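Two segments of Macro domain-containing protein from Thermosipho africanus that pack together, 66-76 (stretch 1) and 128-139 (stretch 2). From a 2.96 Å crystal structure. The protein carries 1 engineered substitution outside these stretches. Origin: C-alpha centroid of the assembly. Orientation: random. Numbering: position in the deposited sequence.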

# COMPACT_ATOMS: atom_id res chain seq x y z
N LEU A 66 -22.07 8.46 -8.77
CA LEU A 66 -22.67 9.13 -9.96
C LEU A 66 -21.81 8.87 -11.20
O LEU A 66 -22.35 9.03 -12.31
CB LEU A 66 -22.83 10.63 -9.67
CG LEU A 66 -23.88 10.97 -8.60
CD1 LEU A 66 -23.60 12.32 -7.96
CD2 LEU A 66 -25.29 10.93 -9.18
N LYS A 67 -20.54 8.48 -11.03
CA LYS A 67 -19.63 8.07 -12.13
C LYS A 67 -19.94 6.63 -12.56
O LYS A 67 -19.99 6.39 -13.79
CB LYS A 67 -18.16 8.19 -11.71
CG LYS A 67 -17.17 8.21 -12.86
CD LYS A 67 -15.71 8.18 -12.43
CE LYS A 67 -14.76 8.71 -13.48
NZ LYS A 67 -14.70 7.82 -14.67
N ARG A 68 -20.14 5.73 -11.60
CA ARG A 68 -20.37 4.28 -11.82
C ARG A 68 -21.74 4.06 -12.48
O ARG A 68 -21.83 3.22 -13.39
CB ARG A 68 -20.29 3.49 -10.50
CG ARG A 68 -18.95 3.54 -9.79
CD ARG A 68 -17.89 2.69 -10.48
NE ARG A 68 -17.83 1.32 -10.01
CZ ARG A 68 -17.21 0.92 -8.90
NH1 ARG A 68 -16.60 1.79 -8.11
NH2 ARG A 68 -17.20 -0.37 -8.59
N LYS A 69 -22.76 4.79 -12.02
CA LYS A 69 -24.14 4.73 -12.57
C LYS A 69 -24.12 5.20 -14.03
O LYS A 69 -24.70 4.49 -14.88
CB LYS A 69 -25.09 5.57 -11.72
CG LYS A 69 -25.40 4.99 -10.35
CD LYS A 69 -26.11 5.94 -9.41
CE LYS A 69 -27.62 5.83 -9.44
NZ LYS A 69 -28.28 7.04 -8.89
N SER A 70 -23.46 6.33 -14.30
CA SER A 70 -23.45 7.05 -15.60
C SER A 70 -22.70 6.26 -16.69
O SER A 70 -22.85 6.61 -17.88
CB SER A 70 -22.87 8.43 -15.43
OG SER A 70 -21.58 8.35 -14.84
N ARG A 71 -21.92 5.25 -16.30
CA ARG A 71 -21.24 4.30 -17.23
C ARG A 71 -22.25 3.26 -17.72
O ARG A 71 -22.79 2.53 -16.86
CB ARG A 71 -20.06 3.63 -16.52
CG ARG A 71 -19.18 2.77 -17.42
CD ARG A 71 -18.34 3.61 -18.37
NE ARG A 71 -17.06 2.98 -18.68
CZ ARG A 71 -16.89 1.97 -19.52
NH1 ARG A 71 -17.92 1.44 -20.17
NH2 ARG A 71 -15.67 1.49 -19.73
N LEU A 72 -22.50 3.20 -19.03
CA LEU A 72 -23.35 2.15 -19.68
C LEU A 72 -22.45 1.12 -20.36
O LEU A 72 -21.26 1.42 -20.57
CB LEU A 72 -24.36 2.80 -20.65
CG LEU A 72 -23.79 3.43 -21.92
CD1 LEU A 72 -23.78 2.44 -23.09
CD2 LEU A 72 -24.59 4.67 -22.31
N LEU A 73 -23.00 -0.06 -20.67
CA LEU A 73 -22.28 -1.24 -21.24
C LEU A 73 -23.06 -1.79 -22.44
O LEU A 73 -24.15 -1.26 -22.73
CB LEU A 73 -22.16 -2.31 -20.15
CG LEU A 73 -21.33 -1.93 -18.92
CD1 LEU A 73 -21.64 -2.84 -17.75
CD2 LEU A 73 -19.85 -1.96 -19.25
N ALA A 74 -22.53 -2.82 -23.10
CA ALA A 74 -23.20 -3.59 -24.17
C ALA A 74 -24.42 -4.33 -23.59
O ALA A 74 -24.38 -4.66 -22.39
CB ALA A 74 -22.23 -4.56 -24.80
N ASP A 75 -25.45 -4.56 -24.42
CA ASP A 75 -26.67 -5.37 -24.12
C ASP A 75 -27.55 -4.65 -23.09
O ASP A 75 -27.96 -5.29 -22.10
CB ASP A 75 -26.32 -6.79 -23.65
CG ASP A 75 -25.58 -7.62 -24.69
OD1 ASP A 75 -24.73 -7.05 -25.39
OD2 ASP A 75 -25.87 -8.83 -24.77
N ASN A 76 -27.85 -3.37 -23.34
CA ASN A 76 -28.85 -2.57 -22.58
C ASN A 76 -28.59 -2.73 -21.07
O ASN A 76 -29.53 -3.09 -20.34
CB ASN A 76 -30.28 -2.96 -22.94
CG ASN A 76 -30.48 -3.04 -24.44
OD1 ASN A 76 -30.55 -2.01 -25.11
ND2 ASN A 76 -30.56 -4.25 -24.96
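Stretch 2 (128-139) NAASSETQIYRK

Stretch 2 runs alongside stretch 1 in the same general direction, Ala 130 lying near Arg 68 (CA to CA, 5.4 Å) and Ile 136 near Leu 73 (CA to CA, 8.2 Å). It begins as loop. Asn 128 braces the turn from within: its OD1 accepts a hydrogen bond from Ala 130 N (3.0 Å), and its backbone O accepts one from Thr 134 OG1 (2.7 Å). Ala 129 and Ala 130 have helix-like backbone angles, and the small side chain of Ala 130 lets the helix come close: its CB lies 3.7 Å from Arg 68 CD and 4.0 Å from Lys 67 CD.

From here the loop offers carbonyls to Arg 71, whose guanidinium can donate in several directions. Arg 71 NE hydrogen-bonds to Ala 130 O (3.2 Å), and Arg 71 NH2 makes a weak bond to Ser 131 O (3.4 Å), both acceptors near the guanidinium plane. Ala 129 O lies over one face. Ser 132 and Glu 133 point away, as suits polar residues at an exposed bend. The chain then extends into a strand, where Ile 136 turns toward stretch 1 and sets its CD1 3.8 Å from Leu 73 CD2, an apolar contact. Tyr 137 is out of reach, but Arg 138 points back, its NH1 forming a salt bridge with Asp 75 OD1 at 3.4 Å.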

# COMPACT_ATOMS: atom_id res chain seq x y z
N ASN A 128 -10.04 -0.14 -13.86
CA ASN A 128 -11.17 0.55 -13.19
C ASN A 128 -12.37 0.56 -14.14
O ASN A 128 -12.29 1.22 -15.18
CB ASN A 128 -10.77 1.97 -12.77
CG ASN A 128 -11.80 2.65 -11.90
OD1 ASN A 128 -13.00 2.47 -12.08
ND2 ASN A 128 -11.34 3.44 -10.95
N ALA A 129 -13.44 -0.16 -13.78
CA ALA A 129 -14.67 -0.33 -14.59
C ALA A 129 -15.24 1.04 -15.00
O ALA A 129 -15.75 1.14 -16.13
CB ALA A 129 -15.69 -1.12 -13.81
N ALA A 130 -15.15 2.05 -14.13
CA ALA A 130 -15.71 3.41 -14.34
C ALA A 130 -14.95 4.14 -15.47
O ALA A 130 -15.63 4.64 -16.38
CB ALA A 130 -15.66 4.20 -13.06
N SER A 131 -13.62 4.18 -15.40
CA SER A 131 -12.72 4.90 -16.35
C SER A 131 -13.07 4.56 -17.80
O SER A 131 -13.29 3.36 -18.09
CB SER A 131 -11.27 4.62 -16.05
OG SER A 131 -10.44 5.15 -17.08
N SER A 132 -13.09 5.58 -18.68
CA SER A 132 -13.32 5.47 -20.15
C SER A 132 -12.26 4.58 -20.78
O SER A 132 -12.62 3.71 -21.59
CB SER A 132 -13.29 6.83 -20.80
OG SER A 132 -14.50 7.54 -20.59
N GLU A 133 -11.00 4.82 -20.43
CA GLU A 133 -9.81 4.13 -20.99
C GLU A 133 -9.93 2.61 -20.77
O GLU A 133 -9.40 1.86 -21.61
CB GLU A 133 -8.55 4.71 -20.35
CG GLU A 133 -7.27 4.38 -21.10
CD GLU A 133 -6.93 5.34 -22.23
OE1 GLU A 133 -7.70 5.41 -23.21
OE2 GLU A 133 -5.88 6.02 -22.11
N THR A 134 -10.59 2.18 -19.69
CA THR A 134 -10.77 0.74 -19.33
C THR A 134 -11.69 0.05 -20.34
O THR A 134 -12.66 0.68 -20.79
CB THR A 134 -11.32 0.58 -17.90
OG1 THR A 134 -10.29 0.99 -16.99
CG2 THR A 134 -11.73 -0.83 -17.56
N GLN A 135 -11.39 -1.22 -20.64
CA GLN A 135 -12.14 -2.09 -21.58
C GLN A 135 -12.74 -3.27 -20.82
O GLN A 135 -11.96 -4.06 -20.24
CB GLN A 135 -11.20 -2.60 -22.67
CG GLN A 135 -10.49 -1.49 -23.42
CD GLN A 135 -10.29 -1.83 -24.88
OE1 GLN A 135 -11.10 -2.51 -25.50
NE2 GLN A 135 -9.20 -1.33 -25.45
N ILE A 136 -14.07 -3.40 -20.85
CA ILE A 136 -14.83 -4.56 -20.28
C ILE A 136 -15.06 -5.58 -21.40
O ILE A 136 -15.58 -5.18 -22.45
CB ILE A 136 -16.16 -4.10 -19.66
CG1 ILE A 136 -15.95 -3.03 -18.59
CG2 ILE A 136 -16.93 -5.28 -19.12
CD1 ILE A 136 -16.09 -1.63 -19.10
N TYR A 137 -14.66 -6.83 -21.17
CA TYR A 137 -14.87 -7.97 -22.09
C TYR A 137 -15.77 -8.99 -21.40
O TYR A 137 -15.69 -9.11 -20.17
CB TYR A 137 -13.54 -8.63 -22.46
CG TYR A 137 -12.46 -7.71 -22.99
CD1 TYR A 137 -12.46 -7.28 -24.30
CD2 TYR A 137 -11.41 -7.30 -22.17
CE1 TYR A 137 -11.46 -6.45 -24.79
CE2 TYR A 137 -10.40 -6.48 -22.65
CZ TYR A 137 -10.43 -6.05 -23.96
OH TYR A 137 -9.45 -5.22 -24.44
N ARG A 138 -16.61 -9.68 -22.17
CA ARG A 138 -17.37 -10.87 -21.69
C ARG A 138 -16.44 -12.09 -21.79
O ARG A 138 -15.44 -12.00 -22.51
CB ARG A 138 -18.70 -11.05 -22.45
CG ARG A 138 -18.61 -11.06 -23.97
CD ARG A 138 -19.91 -10.59 -24.61
NE ARG A 138 -19.71 -9.70 -25.75
CZ ARG A 138 -20.66 -8.95 -26.31
NH1 ARG A 138 -21.90 -8.96 -25.84
NH2 ARG A 138 -20.36 -8.17 -27.34
N LYS A 139 -16.76 -13.16 -21.07
CA LYS A 139 -15.86 -14.33 -20.86
C LYS A 139 -15.36 -14.82 -22.22
O LYS A 139 -14.12 -14.94 -22.37
CB LYS A 139 -16.57 -15.44 -20.07
CG LYS A 139 -15.66 -16.21 -19.12
CD LYS A 139 -16.30 -17.46 -18.55
CE LYS A 139 -16.32 -18.62 -19.53
NZ LYS A 139 -17.47 -19.54 -19.28